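Side-chain contacts in transaminase (PDB 5G0A), which probably transfers amino groups between amines or amino acids and carbonyl compounds, using pyridoxal-5'-phosphate as cofactor and favouring S-configured amines: residues V34-E37 with Y43-M46; E250-I255 with V264-D269. One frame throughout, in Å; residues are numbered along the deposited sequence.

Contact 1: V34-E37 with Y43-M46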
loop_
_atom_site.group_PDB
_atom_site.type_symbol
_atom_site.label_atom_id
_atom_site.label_comp_id
_atom_site.label_asym_id
_atom_site.label_seq_id
_atom_site.Cartn_x
_atom_site.Cartn_y
_atom_site.Cartn_z
ATOM N N VAL B 34 -23.341 28.735 -15.621
ATOM C CA VAL B 34 -23.269 29.201 -16.998
ATOM C C VAL B 34 -24.143 28.254 -17.820
ATOM O O VAL B 34 -23.672 27.207 -18.280
ATOM C CB VAL B 34 -21.806 29.255 -17.529
ATOM C CG1 VAL B 34 -21.760 29.656 -18.996
ATOM C CG2 VAL B 34 -20.958 30.231 -16.706
ATOM N N PRO B 35 -25.428 28.621 -18.012
ATOM C CA PRO B 35 -26.307 27.724 -18.754
ATOM C C PRO B 35 -26.033 27.691 -20.257
ATOM O O PRO B 35 -25.843 28.727 -20.906
ATOM C CB PRO B 35 -27.707 28.253 -18.437
ATOM C CG PRO B 35 -27.507 29.705 -18.158
ATOM C CD PRO B 35 -26.155 29.801 -17.487
ATOM N N ILE B 36 -25.974 26.478 -20.788
ATOM C CA ILE B 36 -25.876 26.260 -22.225
ATOM C C ILE B 36 -27.110 25.506 -22.696
ATOM O O ILE B 36 -27.353 24.361 -22.284
ATOM C CB ILE B 36 -24.586 25.495 -22.596
ATOM C CG1 ILE B 36 -23.352 26.259 -22.085
ATOM C CG2 ILE B 36 -24.534 25.214 -24.099
ATOM C CD1 ILE B 36 -23.184 27.671 -22.677
ATOM N N GLU B 37 -27.905 26.162 -23.546
ATOM C CA GLU B 37 -29.174 25.588 -24.045
ATOM C C GLU B 37 -29.014 24.608 -25.207
ATOM O O GLU B 37 -29.801 23.677 -25.354
ATOM C CB GLU B 37 -30.157 26.735 -24.413
ATOM C CG GLU B 37 -31.520 26.286 -24.982
ATOM C CD GLU B 37 -31.501 26.005 -26.476
ATOM O OE1 GLU B 37 -30.738 26.650 -27.221
ATOM O OE2 GLU B 37 -32.270 25.119 -26.937
ATOM N N TYR B 43 -19.815 26.153 -31.705
ATOM C CA TYR B 43 -20.524 27.127 -30.888
ATOM C C TYR B 43 -21.390 26.541 -29.761
ATOM O O TYR B 43 -22.032 25.509 -29.932
ATOM C CB TYR B 43 -21.370 28.040 -31.795
ATOM C CG TYR B 43 -20.514 29.061 -32.505
ATOM C CD1 TYR B 43 -19.900 28.769 -33.725
ATOM C CD2 TYR B 43 -20.308 30.314 -31.939
ATOM C CE1 TYR B 43 -19.100 29.710 -34.362
ATOM C CE2 TYR B 43 -19.510 31.257 -32.570
ATOM C CZ TYR B 43 -18.920 30.953 -33.778
ATOM O OH TYR B 43 -18.110 31.917 -34.379
ATOM N N LEU B 44 -21.364 27.221 -28.618
ATOM C CA LEU B 44 -22.301 26.999 -27.522
ATOM C C LEU B 44 -23.337 28.126 -27.570
ATOM O O LEU B 44 -22.989 29.280 -27.814
ATOM C CB LEU B 44 -21.574 27.050 -26.175
ATOM C CG LEU B 44 -20.217 26.309 -26.139
ATOM C CD1 LEU B 44 -19.571 26.446 -24.764
ATOM C CD2 LEU B 44 -20.325 24.842 -26.575
ATOM N N ILE B 45 -24.593 27.779 -27.320
ATOM C CA ILE B 45 -25.677 28.755 -27.395
ATOM C C ILE B 45 -26.305 28.819 -26.010
ATOM O O ILE B 45 -26.746 27.817 -25.472
ATOM C CB ILE B 45 -26.718 28.400 -28.487
ATOM C CG1 ILE B 45 -26.089 28.423 -29.890
ATOM C CG2 ILE B 45 -27.898 29.379 -28.472
ATOM C CD1 ILE B 45 -25.543 27.102 -30.374
ATOM N N MET B 46 -26.349 30.019 -25.442
ATOM C CA MET B 46 -27.004 30.231 -24.160
ATOM C C MET B 46 -28.523 30.411 -24.310
ATOM O O MET B 46 -29.023 30.556 -25.429
ATOM C CB MET B 46 -26.368 31.428 -23.451
ATOM C CG MET B 46 -24.871 31.250 -23.236
ATOM S SD MET B 46 -24.157 32.564 -22.248
ATOM C CE MET B 46 -24.803 32.216 -20.612
HETATM O O HOH W 1 -31.129 29.465 -27.229
#

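Contact 2: E250-I255 with V264-D269. Unlike the reference sequence in segment 264-269: N268 (reference Thr). With PLP (pyridoxal-5'-phosphate), chain K.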
loop_
_atom_site.group_PDB
_atom_site.type_symbol
_atom_site.label_atom_id
_atom_site.label_comp_id
_atom_site.label_asym_id
_atom_site.label_seq_id
_atom_site.Cartn_x
_atom_site.Cartn_y
_atom_site.Cartn_z
ATOM N N GLU B 250 12.482 13.017 -30.169
ATOM C CA GLU B 250 13.168 11.764 -29.929
ATOM C C GLU B 250 12.656 10.953 -28.737
ATOM O O GLU B 250 12.949 9.764 -28.628
ATOM C CB GLU B 250 14.655 12.011 -29.731
ATOM C CG GLU B 250 15.507 11.170 -30.657
ATOM C CD GLU B 250 15.080 11.313 -32.104
ATOM O OE1 GLU B 250 15.112 12.448 -32.613
ATOM O OE2 GLU B 250 14.697 10.293 -32.728
ATOM N N TYR B 251 11.944 11.611 -27.839
ATOM C CA TYR B 251 11.480 10.954 -26.600
ATOM C C TYR B 251 10.686 9.657 -26.837
ATOM O O TYR B 251 11.039 8.597 -26.293
ATOM C CB TYR B 251 10.694 11.949 -25.730
ATOM C CG TYR B 251 10.197 11.303 -24.456
ATOM C CD1 TYR B 251 11.018 11.223 -23.323
ATOM C CD2 TYR B 251 8.922 10.722 -24.409
ATOM C CE1 TYR B 251 10.575 10.600 -22.151
ATOM C CE2 TYR B 251 8.462 10.104 -23.246
ATOM C CZ TYR B 251 9.281 10.048 -22.131
ATOM O OH TYR B 251 8.812 9.434 -20.997
ATOM N N ILE B 252 9.625 9.734 -27.646
ATOM C CA ILE B 252 8.762 8.573 -27.878
ATOM C C ILE B 252 9.491 7.404 -28.568
ATOM O O ILE B 252 9.417 6.270 -28.105
ATOM C CB ILE B 252 7.422 8.969 -28.584
ATOM C CG1 ILE B 252 6.535 9.796 -27.627
ATOM C CG2 ILE B 252 6.681 7.727 -29.087
ATOM C CD1 ILE B 252 6.057 9.030 -26.369
ATOM N N PRO B 253 10.231 7.672 -29.662
ATOM C CA PRO B 253 11.019 6.564 -30.189
ATOM C C PRO B 253 11.974 5.969 -29.150
ATOM O O PRO B 253 12.163 4.744 -29.116
ATOM C CB PRO B 253 11.785 7.206 -31.378
ATOM C CG PRO B 253 10.901 8.325 -31.811
ATOM C CD PRO B 253 10.271 8.856 -30.542
ATOM N N GLN B 254 12.554 6.813 -28.297
ATOM C CA GLN B 254 13.462 6.288 -27.272
ATOM C C GLN B 254 12.748 5.466 -26.194
ATOM O O GLN B 254 13.294 4.493 -25.696
ATOM C CB GLN B 254 14.322 7.391 -26.672
ATOM C CG GLN B 254 15.495 7.744 -27.577
ATOM C CD GLN B 254 16.484 8.700 -26.923
ATOM O OE1 GLN B 254 16.564 8.813 -25.702
ATOM N NE2 GLN B 254 17.266 9.381 -27.755
ATOM N N ILE B 255 11.525 5.855 -25.851
ATOM C CA ILE B 255 10.730 5.061 -24.909
ATOM C C ILE B 255 10.327 3.715 -25.500
ATOM O O ILE B 255 10.357 2.696 -24.803
ATOM C CB ILE B 255 9.495 5.847 -24.398
ATOM C CG1 ILE B 255 9.926 6.943 -23.406
ATOM C CG2 ILE B 255 8.437 4.905 -23.801
ATOM C CD1 ILE B 255 10.589 6.483 -22.104
ATOM N N VAL B 264 9.419 -4.644 -21.200
ATOM C CA VAL B 264 8.330 -3.949 -20.472
ATOM C C VAL B 264 7.346 -3.463 -21.538
ATOM O O VAL B 264 7.757 -3.124 -22.661
ATOM C CB VAL B 264 8.951 -2.795 -19.648
ATOM C CG1 VAL B 264 7.937 -1.756 -19.184
ATOM C CG2 VAL B 264 9.756 -3.367 -18.469
ATOM N N LEU B 265 6.055 -3.484 -21.223
ATOM C CA LEU B 265 5.059 -2.960 -22.150
ATOM C C LEU B 265 5.079 -1.427 -22.247
ATOM O O LEU B 265 5.478 -0.728 -21.315
ATOM C CB LEU B 265 3.651 -3.454 -21.766
ATOM C CG LEU B 265 3.386 -4.953 -21.782
ATOM C CD1 LEU B 265 1.972 -5.237 -21.253
ATOM C CD2 LEU B 265 3.596 -5.562 -23.188
ATOM N N TRP B 266 4.648 -0.914 -23.407
ATOM C CA TRP B 266 4.397 0.499 -23.586
ATOM C C TRP B 266 2.909 0.747 -23.847
ATOM O O TRP B 266 2.342 0.271 -24.839
ATOM C CB TRP B 266 5.283 1.108 -24.722
ATOM C CG TRP B 266 4.939 2.531 -25.051
ATOM C CD1 TRP B 266 4.614 3.531 -24.163
ATOM C CD2 TRP B 266 4.898 3.131 -26.355
ATOM N NE1 TRP B 266 4.347 4.698 -24.839
ATOM C CE2 TRP B 266 4.519 4.482 -26.180
ATOM C CE3 TRP B 266 5.148 2.657 -27.663
ATOM C CZ2 TRP B 266 4.365 5.366 -27.257
ATOM C CZ3 TRP B 266 4.994 3.548 -28.725
ATOM C CH2 TRP B 266 4.604 4.875 -28.517
ATOM N N ILE B 267 2.273 1.432 -22.902
ATOM C CA ILE B 267 0.886 1.862 -23.052
ATOM C C ILE B 267 0.944 3.314 -23.473
ATOM O O ILE B 267 1.471 4.157 -22.750
ATOM C CB ILE B 267 0.113 1.796 -21.700
ATOM C CG1 ILE B 267 0.135 0.368 -21.122
ATOM C CG2 ILE B 267 -1.318 2.343 -21.915
ATOM C CD1 ILE B 267 -0.377 0.281 -19.669
ATOM N N ASN B 268 0.400 3.642 -24.648
ATOM C CA ASN B 268 0.199 5.061 -24.921
ATOM C C ASN B 268 -1.259 5.465 -24.739
ATOM O O ASN B 268 -2.153 4.822 -25.272
ATOM C CB ASN B 268 0.704 5.519 -26.302
ATOM C CG ASN B 268 0.727 7.022 -26.405
ATOM O OD1 ASN B 268 1.372 7.713 -25.590
ATOM N ND2 ASN B 268 -0.018 7.561 -27.371
ATOM N N ASP B 269 -1.455 6.505 -23.937
ATOM C CA ASP B 269 -2.781 7.001 -23.602
ATOM C C ASP B 269 -3.217 7.974 -24.694
ATOM O O ASP B 269 -2.684 9.086 -24.788
ATOM C CB ASP B 269 -2.727 7.702 -22.230
ATOM C CG ASP B 269 -4.116 8.114 -21.716
ATOM O OD1 ASP B 269 -5.091 8.096 -22.501
ATOM O OD2 ASP B 269 -4.211 8.438 -20.512
HETATM N N1 PLP K . -6.329 10.256 -20.233
HETATM C C2 PLP K . -6.082 11.439 -20.845
HETATM C C2A PLP K . -4.758 11.666 -21.541
HETATM C C3 PLP K . -7.139 12.476 -20.900
HETATM O O3 PLP K . -6.960 13.645 -21.531
HETATM C C4 PLP K . -8.426 12.206 -20.241
HETATM C C4A PLP K . -9.557 13.233 -20.312
HETATM C C5 PLP K . -8.539 10.889 -19.569
HETATM C C6 PLP K . -7.475 9.999 -19.582
HETATM C C5A PLP K . -9.783 10.491 -18.788
HETATM O O4P PLP K . -10.957 10.444 -19.571
HETATM P P PLP K . -12.371 10.623 -18.803
HETATM O O1P PLP K . -13.319 10.312 -19.930
HETATM O O2P PLP K . -12.444 9.654 -17.636
HETATM O O3P PLP K . -12.410 12.060 -18.358
#

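Contact 1: V34-E37 with Y43-M46
V34-I36 is extended, the chain turns at E37, and I36 comes nearest M46 (CA to CA 4.6 Å), while one backbone hydrogen bond, from E37 N to I45 O (2.8 Å), ties the segments together; it is bent at the hydrogen (135°) although the donor sits nearly on the line of the carbonyl. Next to this bond I36 leans its CD1 methyl against L44 CB at 3.9 Å, while its CG2 branch, anti to the backbone N, drops beside the same carbon and I45 O. M46, just past the strand, has more of its surface covered by the loop than any other residue of 43-46. With chi1 at -58°, M46 CG rests 3.6 Å from P35 O; the bend at chi3 (72°) then brings M46 CE back to P35 CD at 4.2 Å. That carbonyl oxygen is buried among M46 carbons and has no hydrogen-bond partner in the model. E37, for its part, runs beside I45 in the same direction, and a water donates to both E37 OE1 (2.8 Å) and M46 O (3.0 Å). Y89 of a second subunit packs on V34, I36 and L44, and Y82 of that subunit bonds I36 O. Strands 38-40 and 43-45 form a beta hairpin at the edge, within this chain, of a small mixed sheet; the E37-I45 bond is one more backbone link, just before the first strand, to the residue that also pairs with S38.

Contact 2: E250-I255 with V264-D269
W266 meets I252 and I255 as its indole extends from strand 265-269 toward helix 251-262. CB already points at the helix, and CG lies anti to the backbone N (chi1 173°), which carries the ring out from the sheet. At the near end W266 CD1 comes first, 4.1 Å from I255 CG2; this methyl stands over the five-membered ring, 4.2 Å from its centroid and 17° off the normal, a CH-pi contact. The next atom, NE1, turns to a partner on the neighbouring strand and gives its hydrogen bond to T236 OG1, an oxygen also bonded to N268 OD1, so the indole is fixed in its rotation as well as packed. Strand 231-236, helix 251-262 and strand 265-269 make up a beta-alpha-beta crossover in the central seven-stranded sheet of this aminotransferase, and the indole fills the layer between its helix and its second strand. Farther out, W266 CZ2 lies 3.8 Å from I252 CG2 and 4.1 Å from I252 CD1. At the far rim W266 CH2 is closest of all, 3.6 Å from I252 CG2, which approaches obliquely. The face opposite I255 is backed near its rim by the backbone N of N268. I255 also touches a second aromatic: its CG1 lies over the rim of one face of the Y251 ring, one helical turn earlier. The strand ends at the cofactor: D269 OD2 lies 2.8 Å from N1 of pyridoxal-5'-phosphate, the pairing with the pyridine nitrogen familiar from fold-type I enzymes, and is also hydrogen-bonded to H149 ND1, while V271 N binds OD1.

Contact 1 closes before contact 2 opens along the chain, and both lie in its class-III aminotransferase part. They are on opposite sides of the chain's centre, with their own centres 39 Å apart and their nearest atoms about 23 Å apart, and do not touch. Different sheets are involved: contact 1 joins strand 43-45 of a small mixed sheet, three of whose strands come from the N-terminal part and one, 431-432, from the C-terminal part, to the loop that leads into strand 38-40, whereas contact 2 joins the seven-stranded sheet to a helix covering it. Contact 1 lies where another subunit packs against the chain; contact 2 is buried within a single chain and its strand runs on to the cofactor.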